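Local coordinates for alginate lyase, family PL7 (Zobellia galactanivorans, PDB 3ZPY), which probably cleaves the polysaccharide alginate as a poly(beta-D-mannuronate) lyase, this chain being the catalytic domain of a longer protein, at residues T14-S19 / R80-G85; W101-N106 / G236-K241; L119-I124 / V142-E147. All blocks are in the same frame, centred on the assembly; numbering follows the deposited sequence.

Contact 1. Residues T14-S19 / R80-G85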
loop_
_atom_site.group_PDB
_atom_site.type_symbol
_atom_site.label_atom_id
_atom_site.label_comp_id
_atom_site.label_asym_id
_atom_site.label_seq_id
_atom_site.Cartn_x
_atom_site.Cartn_y
_atom_site.Cartn_z
ATOM N N THR A 14 -10.170 -5.607 11.949
ATOM C CA THR A 14 -9.229 -4.478 11.865
ATOM C C THR A 14 -8.628 -4.207 10.437
ATOM O O THR A 14 -8.198 -3.087 10.173
ATOM C CB THR A 14 -8.081 -4.568 12.935
ATOM O OG1 THR A 14 -7.403 -5.812 12.760
ATOM C CG2 THR A 14 -8.659 -4.477 14.338
ATOM N N TRP A 15 -8.533 -5.250 9.621
ATOM C CA TRP A 15 -7.999 -5.098 8.248
ATOM C C TRP A 15 -8.660 -6.116 7.325
ATOM O O TRP A 15 -8.836 -7.266 7.694
ATOM C CB TRP A 15 -6.510 -5.366 8.180
ATOM C CG TRP A 15 -5.665 -4.439 9.024
ATOM C CD1 TRP A 15 -5.263 -4.638 10.352
ATOM C CD2 TRP A 15 -5.101 -3.149 8.616
ATOM N NE1 TRP A 15 -4.558 -3.560 10.786
ATOM C CE2 TRP A 15 -4.432 -2.625 9.775
ATOM C CE3 TRP A 15 -5.156 -2.363 7.426
ATOM C CZ2 TRP A 15 -3.774 -1.406 9.739
ATOM C CZ3 TRP A 15 -4.508 -1.159 7.400
ATOM C CH2 TRP A 15 -3.815 -0.680 8.532
ATOM N N LYS A 16 -9.057 -5.662 6.128
ATOM C CA LYS A 16 -9.474 -6.535 5.088
ATOM C C LYS A 16 -8.257 -6.812 4.177
ATOM O O LYS A 16 -7.478 -5.910 3.848
ATOM C CB LYS A 16 -10.584 -5.832 4.281
ATOM C CG LYS A 16 -10.983 -6.491 2.976
ATOM C CD LYS A 16 -12.304 -5.841 2.413
ATOM C CE LYS A 16 -13.564 -5.840 3.354
ATOM N NZ LYS A 16 -14.974 -5.356 2.922
ATOM N N ILE A 17 -8.167 -8.068 3.732
ATOM C CA ILE A 17 -7.026 -8.515 2.905
ATOM C C ILE A 17 -7.436 -8.559 1.435
ATOM O O ILE A 17 -8.289 -9.363 1.060
ATOM C CB ILE A 17 -6.540 -9.900 3.356
ATOM C CG1 ILE A 17 -6.076 -9.844 4.781
ATOM C CG2 ILE A 17 -5.339 -10.317 2.501
ATOM C CD1 ILE A 17 -5.905 -11.271 5.346
ATOM N N ASN A 18 -6.783 -7.641 0.652
ATOM C CA ASN A 18 -6.916 -7.632 -0.833
ATOM C C ASN A 18 -5.854 -8.580 -1.432
ATOM O O ASN A 18 -4.678 -8.423 -1.155
ATOM C CB ASN A 18 -6.666 -6.242 -1.452
ATOM C CG ASN A 18 -7.428 -5.091 -0.833
ATOM O OD1 ASN A 18 -8.588 -5.187 -0.405
ATOM N ND2 ASN A 18 -6.798 -3.977 -0.859
ATOM N N SER A 19 -6.249 -9.663 -2.131
ATOM C CA SER A 19 -5.294 -10.593 -2.680
ATOM C C SER A 19 -5.835 -11.257 -3.883
ATOM O O SER A 19 -6.933 -10.873 -4.422
ATOM C CB SER A 19 -4.821 -11.580 -1.588
ATOM O OG SER A 19 -3.663 -12.265 -1.986
ATOM N N ARG A 80 -6.639 -3.262 3.865
ATOM C CA ARG A 80 -7.529 -2.124 3.908
ATOM C C ARG A 80 -8.036 -1.920 5.325
ATOM O O ARG A 80 -8.655 -2.818 5.854
ATOM C CB ARG A 80 -8.656 -2.366 2.875
ATOM C CG ARG A 80 -9.589 -1.148 2.635
ATOM C CD ARG A 80 -10.760 -1.085 3.590
ATOM N NE ARG A 80 -11.759 -0.170 3.007
ATOM C CZ ARG A 80 -12.265 0.929 3.590
ATOM N NH1 ARG A 80 -11.905 1.335 4.806
ATOM N NH2 ARG A 80 -13.142 1.662 2.946
ATOM N N GLU A 81 -7.787 -0.758 5.911
ATOM C CA GLU A 81 -8.186 -0.496 7.307
ATOM C C GLU A 81 -9.658 -0.690 7.529
ATOM O O GLU A 81 -10.503 -0.133 6.748
ATOM C CB GLU A 81 -7.809 0.927 7.676
ATOM C CG GLU A 81 -7.933 1.199 9.178
ATOM C CD GLU A 81 -7.937 2.665 9.518
ATOM O OE1 GLU A 81 -7.772 3.513 8.573
ATOM O OE2 GLU A 81 -8.212 3.002 10.708
ATOM N N MET A 82 -9.990 -1.459 8.565
ATOM C CA MET A 82 -11.376 -1.635 9.043
ATOM C C MET A 82 -11.563 -1.023 10.438
ATOM O O MET A 82 -10.566 -0.740 11.112
ATOM C CB MET A 82 -11.829 -3.081 8.973
ATOM C CG MET A 82 -11.690 -3.708 7.568
ATOM S SD MET A 82 -12.794 -3.039 6.344
ATOM C CE MET A 82 -14.338 -3.812 6.852
ATOM N N ASP A 83 -12.784 -0.887 10.864
ATOM C CA ASP A 83 -13.134 -0.195 12.113
ATOM C C ASP A 83 -14.173 -1.099 12.793
ATOM O O ASP A 83 -15.378 -0.906 12.706
ATOM C CB ASP A 83 -13.700 1.171 11.773
ATOM C CG ASP A 83 -14.238 1.907 13.001
ATOM O OD1 ASP A 83 -13.796 1.540 14.112
ATOM O OD2 ASP A 83 -15.030 2.842 12.791
ATOM N N ASN A 84 -13.666 -2.069 13.514
ATOM C CA ASN A 84 -14.551 -3.028 14.243
ATOM C C ASN A 84 -15.648 -3.524 13.375
ATOM O O ASN A 84 -16.846 -3.512 13.711
ATOM C CB ASN A 84 -15.023 -2.449 15.575
ATOM C CG ASN A 84 -13.892 -2.388 16.533
ATOM O OD1 ASN A 84 -13.303 -3.413 16.801
ATOM N ND2 ASN A 84 -13.520 -1.193 17.001
ATOM N N GLY A 85 -15.160 -3.960 12.194
ATOM C CA GLY A 85 -15.973 -4.629 11.202
ATOM C C GLY A 85 -16.606 -3.683 10.178
ATOM O O GLY A 85 -16.918 -4.121 9.040
#
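Met-82 lies against the backbone of Thr-14 and Trp-15 and the stem of Lys-16. Its CB sits 3.7 Å from Thr-14 C. With CG anti to its own carbonyl carbon (chi1 -55°), that atom comes to 3.6 Å from Lys-16 N. The chain then bends, and SD runs past CB and CE of Lys-16. The terminal CE reaches Lys-16 CE at 4.1 Å. The unbranched, pliable thioether crosses the lysine stem obliquely, its SD and CE bending over methylenes that supply the apolar wall while the ammonium lies beyond it. Beneath this packing the strands pair antiparallel in the sheet of the PL7 beta-jelly roll that also holds 29-31 and 216-219. Lys-16 and Arg-80 form a hydrogen-bonded pair, with Lys-16 N to Arg-80 O at 2.9 Å and the return bond from Arg-80 N to Lys-16 O. Met-82 N also binds Thr-14 O. The next pair, Trp-15 and Glu-81, faces the sandwich interior. Trp-15 CE3 approaches Glu-81 N to 3.4 Å, and its CZ3 touches Glu-81 CB, so the broad indole lies beside the glutamate stem, with Leu-243 and Val-245 of the other sheet against it. The buried carboxylate of Glu-81 is met by His-247, Trp-90 and the backbone of Phe-217, while Arg-80 NH1 bonds Glu-81 O at 2.8 Å and the arginine makes a cation-pi contact with Tyr-216.

Contact 2. Residues W101-N106 / G236-K241; sequences WTVQVN and GLVRIK
Gln-104 OE1 is gripped by two N-H groups of Arg-239. NH2 lies 2.7 Å from OE1 with a fairly straight bond, standing above the amide carbonyl plane yet keeping OE1 in the guanidinium plane. NE adds a weak second bond to OE1 at 3.1 Å. The two side chains run side by side, pointing the same way, and Arg-239 is extended from CG to NE, bringing NE beside the amide, with the amide and guanidinium planes 63° apart. Beyond this pair, Gln-104 NE2 binds Thr-181, Arg-239 NH1 binds Tyr-59, and Trp-57 makes cation-pi contacts with Arg-239 and Lys-241. The methylenes of Lys-241 cover Thr-102, whose CB is 3.9 Å from Lys-241 CG; the ammonium itself goes to Glu-56.

The opposite face of this antiparallel pair, central in the seven-stranded sheet of the jelly roll, is largely apolar. Ile-240 CG2 meets Trp-101 CB at 3.9 Å and lies at the indole edge, and Val-103 CG2 touches Val-238 CG1 at 3.7 Å. Beta-branched residues suit the extended backbone here. The contact thus separates its chemistry by face: the buried amide oxygen is satisfied by a cation that probably polarises it, and mostly apolar side chains pack inward.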
loop_
_atom_site.group_PDB
_atom_site.type_symbol
_atom_site.label_atom_id
_atom_site.label_comp_id
_atom_site.label_asym_id
_atom_site.label_seq_id
_atom_site.Cartn_x
_atom_site.Cartn_y
_atom_site.Cartn_z
ATOM N N TRP A 101 4.311 1.335 10.743
ATOM C CA TRP A 101 4.714 0.000 10.263
ATOM C C TRP A 101 6.155 -0.004 9.960
ATOM O O TRP A 101 6.742 1.011 9.559
ATOM C CB TRP A 101 3.879 -0.402 9.023
ATOM C CG TRP A 101 4.068 0.293 7.717
ATOM C CD1 TRP A 101 4.505 -0.354 6.549
ATOM C CD2 TRP A 101 3.830 1.671 7.337
ATOM N NE1 TRP A 101 4.544 0.511 5.514
ATOM C CE2 TRP A 101 4.142 1.763 5.909
ATOM C CE3 TRP A 101 3.354 2.791 7.991
ATOM C CZ2 TRP A 101 3.985 2.992 5.207
ATOM C CZ3 TRP A 101 3.210 3.988 7.293
ATOM C CH2 TRP A 101 3.561 4.090 5.940
ATOM N N THR A 102 6.761 -1.152 10.125
ATOM C CA THR A 102 8.174 -1.327 9.866
ATOM C C THR A 102 8.224 -2.072 8.557
ATOM O O THR A 102 7.607 -3.144 8.404
ATOM C CB THR A 102 8.805 -2.128 11.050
ATOM O OG1 THR A 102 8.683 -1.332 12.224
ATOM C CG2 THR A 102 10.304 -2.461 10.786
ATOM N N VAL A 103 9.010 -1.560 7.677
ATOM C CA VAL A 103 8.900 -2.075 6.234
ATOM C C VAL A 103 10.292 -2.257 5.643
ATOM O O VAL A 103 11.260 -1.539 5.976
ATOM C CB VAL A 103 8.078 -1.045 5.380
ATOM C CG1 VAL A 103 8.850 0.282 5.122
ATOM C CG2 VAL A 103 7.636 -1.665 4.043
ATOM N N GLN A 104 10.349 -3.211 4.702
ATOM C CA GLN A 104 11.373 -3.186 3.645
ATOM C C GLN A 104 10.743 -3.438 2.299
ATOM O O GLN A 104 9.642 -4.014 2.202
ATOM C CB GLN A 104 12.409 -4.263 3.838
ATOM C CG GLN A 104 13.131 -4.306 5.217
ATOM C CD GLN A 104 14.335 -5.179 5.144
ATOM O OE1 GLN A 104 14.507 -5.936 4.124
ATOM N NE2 GLN A 104 15.186 -5.139 6.148
ATOM N N VAL A 105 11.428 -2.919 1.286
ATOM C CA VAL A 105 11.055 -3.270 -0.089
ATOM C C VAL A 105 12.252 -4.113 -0.549
ATOM O O VAL A 105 13.404 -3.613 -0.499
ATOM C CB VAL A 105 10.726 -2.080 -0.989
ATOM C CG1 VAL A 105 10.429 -2.588 -2.409
ATOM C CG2 VAL A 105 9.614 -1.237 -0.364
ATOM N N ASN A 106 11.990 -5.346 -1.039
ATOM C CA ASN A 106 13.019 -6.209 -1.423
ATOM C C ASN A 106 13.190 -6.352 -2.953
ATOM O O ASN A 106 14.162 -6.907 -3.376
ATOM C CB ASN A 106 12.740 -7.595 -0.837
ATOM C CG ASN A 106 12.675 -7.546 0.714
ATOM O OD1 ASN A 106 13.668 -7.191 1.362
ATOM N ND2 ASN A 106 11.485 -7.729 1.271
ATOM N N GLY A 236 6.983 -7.063 -7.540
ATOM C CA GLY A 236 7.541 -6.322 -6.406
ATOM C C GLY A 236 7.291 -7.118 -5.135
ATOM O O GLY A 236 6.417 -8.003 -5.082
ATOM N N LEU A 237 8.139 -6.845 -4.122
ATOM C CA LEU A 237 8.037 -7.553 -2.875
ATOM C C LEU A 237 8.254 -6.546 -1.724
ATOM O O LEU A 237 9.251 -5.893 -1.694
ATOM C CB LEU A 237 9.085 -8.656 -2.823
ATOM C CG LEU A 237 9.021 -9.574 -1.602
ATOM C CD1 LEU A 237 7.687 -10.310 -1.462
ATOM C CD2 LEU A 237 10.180 -10.589 -1.556
ATOM N N VAL A 238 7.267 -6.472 -0.858
ATOM C CA VAL A 238 7.226 -5.591 0.306
ATOM C C VAL A 238 7.065 -6.518 1.512
ATOM O O VAL A 238 6.325 -7.512 1.485
ATOM C CB VAL A 238 6.046 -4.610 0.280
ATOM C CG1 VAL A 238 5.978 -3.838 1.569
ATOM C CG2 VAL A 238 6.090 -3.699 -0.942
ATOM N N ARG A 239 7.779 -6.257 2.593
ATOM C CA ARG A 239 7.575 -7.035 3.805
ATOM C C ARG A 239 7.377 -6.061 5.009
ATOM O O ARG A 239 8.032 -5.018 5.090
ATOM C CB ARG A 239 8.703 -8.049 3.995
ATOM C CG ARG A 239 10.105 -7.500 4.219
ATOM C CD ARG A 239 11.082 -8.647 4.341
ATOM N NE ARG A 239 12.423 -8.237 4.560
ATOM C CZ ARG A 239 13.430 -9.081 4.684
ATOM N NH1 ARG A 239 13.202 -10.402 4.694
ATOM N NH2 ARG A 239 14.655 -8.574 4.694
ATOM N N ILE A 240 6.437 -6.433 5.908
ATOM C CA ILE A 240 5.977 -5.538 6.978
ATOM C C ILE A 240 5.992 -6.290 8.315
ATOM O O ILE A 240 5.634 -7.499 8.394
ATOM C CB ILE A 240 4.551 -4.968 6.637
ATOM C CG1 ILE A 240 4.601 -4.246 5.303
ATOM C CG2 ILE A 240 3.981 -4.137 7.763
ATOM C CD1 ILE A 240 3.260 -3.804 4.679
ATOM N N LYS A 241 6.300 -5.522 9.349
ATOM C CA LYS A 241 6.045 -6.006 10.719
ATOM C C LYS A 241 5.696 -4.808 11.597
ATOM O O LYS A 241 5.770 -3.652 11.145
ATOM C CB LYS A 241 7.260 -6.724 11.319
ATOM C CG LYS A 241 8.536 -5.957 11.444
ATOM C CD LYS A 241 9.680 -6.907 11.853
ATOM C CE LYS A 241 10.926 -6.113 11.990
ATOM N NZ LYS A 241 12.036 -6.963 12.551
#

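Contact 3. Residues L119-I124 / V142-E147; sequences LCFGQI and VQFIGE
Phe-121 places CG between its backbone N and carbonyl carbon (chi1 58°), while Phe-144 holds CG anti to its carbonyl carbon (chi1 -74°), and the two rings meet edge to face. CE2 of Phe-121 stands 3.6 Å above the plane of the Phe-144 ring, over its centre, with the planes at 62°. Next to CE2, the Phe-121 CZ atom also touches Val-142 CG1 at 3.6 Å, where the branched valine offers a methyl to the ring. An alanine in place of Phe-144 would probably open a gap beside Phe-121 CE2 and CZ and let that ring shift or turn.

The backbone around Phe-121 is irregular. Phe-121 and Gly-122 both face Val-142, a classic beta bulge, at the corner where the chain turns. Phe-121 N binds Val-142 O at 2.9 Å, and that oxygen also lies over one face of the Phe-121 ring, toward its rim. Val-142 N in turn binds Gly-122 O at 2.9 Å. Before the corner, Leu-119 N bonds Phe-144 O at 3.2 Å, whereas the return bond from Phe-144 N is weak.

On the other face, Cys-120 CB rests on Gln-143 CG at 3.7 Å, a small side chain beside a methylene stem; the amide of Gln-143 is satisfied by Ser-160, Arg-141 and the backbone of Lys-158. Past the bulge, the strand carries Gln-123 and Ile-124, the start of the QIH signature known from PL7 lyases. The side of the two aromatic rings is largely apolar and packs on Trp-101, Val-103 and Val-105 of the other sheet, so the sandwich interior here is probably held mainly by dispersion and edge-to-face ring contacts, while backbone bonds tie the bulge to Val-142.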
loop_
_atom_site.group_PDB
_atom_site.type_symbol
_atom_site.label_atom_id
_atom_site.label_comp_id
_atom_site.label_asym_id
_atom_site.label_seq_id
_atom_site.Cartn_x
_atom_site.Cartn_y
_atom_site.Cartn_z
ATOM N N LEU A 119 6.721 0.934 -6.644
ATOM C CA LEU A 119 5.551 0.434 -6.010
ATOM C C LEU A 119 5.245 1.274 -4.770
ATOM O O LEU A 119 6.101 2.045 -4.299
ATOM C CB LEU A 119 5.739 -1.026 -5.642
ATOM C CG LEU A 119 6.870 -1.375 -4.587
ATOM C CD1 LEU A 119 6.479 -1.117 -3.135
ATOM C CD2 LEU A 119 7.215 -2.872 -4.713
ATOM N N CYS A 120 4.003 1.105 -4.253
ATOM C CA CYS A 120 3.498 1.840 -3.097
ATOM C C CYS A 120 3.324 0.881 -1.932
ATOM O O CYS A 120 2.689 -0.150 -2.064
ATOM C CB CYS A 120 2.137 2.432 -3.517
ATOM S SG CYS A 120 1.234 3.135 -2.101
ATOM N N PHE A 121 3.929 1.234 -0.827
ATOM C CA PHE A 121 3.942 0.344 0.367
ATOM C C PHE A 121 3.119 0.975 1.542
ATOM O O PHE A 121 3.166 0.434 2.659
ATOM C CB PHE A 121 5.365 -0.053 0.756
ATOM C CG PHE A 121 6.295 1.114 1.048
ATOM C CD1 PHE A 121 6.366 1.706 2.303
ATOM C CD2 PHE A 121 7.221 1.565 0.085
ATOM C CE1 PHE A 121 7.251 2.728 2.577
ATOM C CE2 PHE A 121 8.064 2.609 0.328
ATOM C CZ PHE A 121 8.095 3.217 1.602
ATOM N N GLY A 122 2.459 2.149 1.348
ATOM C CA GLY A 122 1.483 2.584 2.344
ATOM C C GLY A 122 0.722 3.740 1.721
ATOM O O GLY A 122 1.252 4.450 0.855
ATOM N N GLN A 123 -0.521 3.895 2.158
ATOM C CA GLN A 123 -1.415 4.900 1.597
ATOM C C GLN A 123 -2.390 5.447 2.613
ATOM O O GLN A 123 -2.731 4.741 3.566
ATOM C CB GLN A 123 -2.324 4.371 0.480
ATOM C CG GLN A 123 -1.735 3.612 -0.696
ATOM C CD GLN A 123 -2.919 2.898 -1.390
ATOM O OE1 GLN A 123 -2.890 1.669 -1.531
ATOM N NE2 GLN A 123 -3.937 3.613 -1.718
ATOM N N ILE A 124 -2.892 6.689 2.316
ATOM C CA ILE A 124 -4.181 7.083 2.776
ATOM C C ILE A 124 -5.091 7.215 1.540
ATOM O O ILE A 124 -4.724 7.886 0.559
ATOM C CB ILE A 124 -4.154 8.483 3.501
ATOM C CG1 ILE A 124 -3.223 8.387 4.723
ATOM C CG2 ILE A 124 -5.579 8.944 3.928
ATOM C CD1 ILE A 124 -2.769 9.741 5.257
ATOM N N VAL A 142 2.891 6.342 -0.521
ATOM C CA VAL A 142 4.291 6.322 -0.104
ATOM C C VAL A 142 4.957 5.224 -0.932
ATOM O O VAL A 142 4.511 4.080 -0.857
ATOM C CB VAL A 142 4.317 6.005 1.389
ATOM C CG1 VAL A 142 5.775 5.919 1.842
ATOM C CG2 VAL A 142 3.553 7.030 2.227
ATOM N N GLN A 143 5.970 5.610 -1.723
ATOM C CA GLN A 143 6.466 4.706 -2.751
ATOM C C GLN A 143 7.986 4.728 -2.755
ATOM O O GLN A 143 8.601 5.656 -2.320
ATOM C CB GLN A 143 6.023 5.151 -4.160
ATOM C CG GLN A 143 4.479 5.272 -4.215
ATOM C CD GLN A 143 3.973 6.101 -5.280
ATOM O OE1 GLN A 143 3.001 5.737 -5.970
ATOM N NE2 GLN A 143 4.557 7.299 -5.375
ATOM N N PHE A 144 8.573 3.620 -3.228
ATOM C CA PHE A 144 9.949 3.633 -3.715
ATOM C C PHE A 144 9.962 3.485 -5.254
ATOM O O PHE A 144 9.229 2.653 -5.773
ATOM C CB PHE A 144 10.800 2.521 -3.087
ATOM C CG PHE A 144 11.188 2.737 -1.660
ATOM C CD1 PHE A 144 11.268 3.996 -1.036
ATOM C CD2 PHE A 144 11.613 1.614 -0.957
ATOM C CE1 PHE A 144 11.642 4.069 0.311
ATOM C CE2 PHE A 144 12.026 1.683 0.356
ATOM C CZ PHE A 144 12.048 2.943 0.986
ATOM N N ILE A 145 10.827 4.286 -5.875
ATOM C CA ILE A 145 10.987 4.297 -7.289
ATOM C C ILE A 145 12.472 4.067 -7.615
ATOM O O ILE A 145 13.370 4.654 -6.981
ATOM C CB ILE A 145 10.462 5.603 -7.920
ATOM C CG1 ILE A 145 10.592 5.532 -9.471
ATOM C CG2 ILE A 145 11.173 6.862 -7.349
ATOM C CD1 ILE A 145 9.706 6.528 -10.135
ATOM N N GLY A 146 12.713 3.236 -8.616
ATOM C CA GLY A 146 14.073 2.871 -9.033
ATOM C C GLY A 146 14.119 2.229 -10.380
ATOM O O GLY A 146 13.350 2.610 -11.268
ATOM N N GLU A 147 15.038 1.311 -10.593
ATOM C CA GLU A 147 15.183 0.716 -11.910
ATOM C C GLU A 147 14.226 -0.460 -12.092
ATOM O O GLU A 147 13.737 -1.053 -11.102
ATOM C CB GLU A 147 16.595 0.128 -12.035
ATOM C CG GLU A 147 17.703 1.135 -11.930
ATOM C CD GLU A 147 18.919 0.398 -11.434
ATOM O OE1 GLU A 147 19.512 -0.332 -12.283
ATOM O OE2 GLU A 147 19.252 0.486 -10.222
#

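In the fold
From the N terminus, strand 15-21 is joined by strand 76-83 at contact 1, closing a loop of some sixty residues and joining two strands of the ten-stranded sheet. The chain then enters the seven-stranded sheet at 101-106, and the next strand, 117-125, returns to the first sheet and pairs with 138-146 at contact 3. Contact 2 closes only when 236-241 comes back beside 101-106, so contact 3 falls within its long loop, whereas contact 1 precedes both. Contacts 2 and 3, with centres about 10 Å apart, touch across the sandwich: Val-105 meets Phe-144, and Val-238 meets Leu-119. Contact 1 shares a sheet with contact 3 without touching it.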